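Local coordinates for putative carboxynorspermidine decarboxylase protein (Sinorhizobium meliloti, PDB 3MT1) that probably catalyses the pyridoxal 5'-phosphate-dependent decarboxylation of carboxynorspermidine and carboxyspermidine to norspermidine and spermidine, working as a homodimer, at the interface of chains A and B. Sequence-based numbering; all coordinates share one arbitrary frame. Chains: chain A/B, Putative carboxynorspermidine decarboxylase protein.

The interface of chains A and B. Residues chain A 78, 80-82, 85; chain B 247, 293.
B:Lys293 reaches over from its own subunit to the backbone of A:Ala80 and the carboxylate of A:Glu85, at the two-fold dimer interface of this class-II Orn/Lys/Arg decarboxylase, whose fold type pairs a barrel domain with a sheet domain. A:Ser78 ends strand 73-78, and the other A residues lie in the loop that leads to helix 86-92; B:Leu247 belongs to strand 240-251. The lysine chain bends at its third and fourth torsions (122° and 75°), which swings the terminal NZ into the polar, closely knit part of the contact. There B:Lys293 NZ donates to A:Ala80 O at 2.7 Å, nearly in line with the carbonyl. A:Ser78 OG donates to A:Ala80 O at 2.8 Å from above the carbonyl plane and in turn accepts from A:Ala80 N, which probably helps to fix the carbonyl. A:Glu85 and B:Lys293 meet tip to tip: A:Glu85 OE2 offers its syn lone pair to B:Lys293 NZ at 3.1 Å in a salt bridge, while A:Gly82 N meets A:Glu85 OE2 at 3.0 Å on the anti side, tilted somewhat out of the carboxylate plane. With two donors on OE2, rotation of the carboxylate is probably restricted. A methionine in place of B:Lys293 would probably leave A:Glu85 without its cationic mate across the interface and A:Ala80 O with less to grip it. The B:Leu247 side is looser. B:Leu247 CB lies 3.8 Å from A:Ala80 CB, and the B:Leu247 CD2 methyl rests by A:Gly82 CA at 3.9 Å, light apolar contacts without interlocking. Beyond them a water links two backbone carbonyls across the interface, 2.7 Å from A:Tyr81 O and 2.6 Å from B:Leu247 O.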
loop_
_atom_site.group_PDB
_atom_site.type_symbol
_atom_site.label_atom_id
_atom_site.label_comp_id
_atom_site.label_asym_id
_atom_site.label_seq_id
_atom_site.Cartn_x
_atom_site.Cartn_y
_atom_site.Cartn_z
ATOM N N SER A 78 -6.498 -18.951 6.901
ATOM C CA SER A 78 -5.289 -18.229 6.821
ATOM C C SER A 78 -4.243 -19.128 6.280
ATOM O O SER A 78 -4.197 -20.293 6.631
ATOM C CB SER A 78 -4.897 -17.705 8.181
ATOM O OG SER A 78 -3.531 -17.323 8.212
ATOM N N ALA A 80 -1.431 -19.236 7.218
ATOM C CA ALA A 80 -0.674 -19.736 8.368
ATOM C C ALA A 80 -1.114 -18.983 9.610
ATOM O O ALA A 80 -1.149 -17.755 9.631
ATOM C CB ALA A 80 0.815 -19.565 8.149
ATOM N N TYR A 81 -1.468 -19.725 10.651
ATOM C CA TYR A 81 -1.852 -19.100 11.908
ATOM C C TYR A 81 -0.693 -19.125 12.841
ATOM O O TYR A 81 0.107 -20.054 12.800
ATOM C CB TYR A 81 -2.954 -19.890 12.563
ATOM C CG TYR A 81 -4.202 -19.958 11.756
ATOM C CD1 TYR A 81 -4.510 -21.104 11.023
ATOM C CD2 TYR A 81 -5.081 -18.890 11.735
ATOM C CE1 TYR A 81 -5.671 -21.183 10.287
ATOM C CE2 TYR A 81 -6.230 -18.955 11.022
ATOM C CZ TYR A 81 -6.530 -20.096 10.292
ATOM O OH TYR A 81 -7.696 -20.144 9.567
ATOM N N GLY A 82 -0.630 -18.118 13.703
ATOM C CA GLY A 82 0.311 -18.106 14.800
ATOM C C GLY A 82 -0.243 -18.735 16.082
ATOM O O GLY A 82 -1.455 -18.720 16.358
ATOM N N GLU A 85 -2.177 -16.391 18.357
ATOM C CA GLU A 85 -3.436 -15.778 17.929
ATOM C C GLU A 85 -4.515 -16.793 17.726
ATOM O O GLU A 85 -5.678 -16.439 17.560
ATOM C CB GLU A 85 -3.255 -14.980 16.624
ATOM C CG GLU A 85 -2.890 -15.869 15.409
ATOM C CD GLU A 85 -2.801 -15.128 14.076
ATOM O OE1 GLU A 85 -3.148 -13.919 14.010
ATOM O OE2 GLU A 85 -2.367 -15.762 13.080
ATOM N N LEU B 247 6.032 -19.341 10.499
ATOM C CA LEU B 247 4.779 -19.875 11.014
ATOM C C LEU B 247 4.456 -21.269 10.451
ATOM O O LEU B 247 3.779 -22.058 11.091
ATOM C CB LEU B 247 3.631 -18.915 10.688
ATOM C CG LEU B 247 3.640 -17.488 11.206
ATOM C CD1 LEU B 247 2.455 -16.850 10.634
ATOM C CD2 LEU B 247 3.581 -17.417 12.723
ATOM N N LYS B 293 2.107 -13.782 4.610
ATOM C CA LYS B 293 0.912 -14.351 5.174
ATOM C C LYS B 293 -0.316 -14.069 4.270
ATOM O O LYS B 293 -1.409 -14.462 4.605
ATOM C CB LYS B 293 0.723 -13.670 6.532
ATOM C CG LYS B 293 0.272 -14.545 7.671
ATOM C CD LYS B 293 0.200 -13.721 8.963
ATOM C CE LYS B 293 -1.197 -13.773 9.555
ATOM N NZ LYS B 293 -1.466 -15.091 10.195
HETATM O O HOH W 1 2.394 -21.373 13.233
#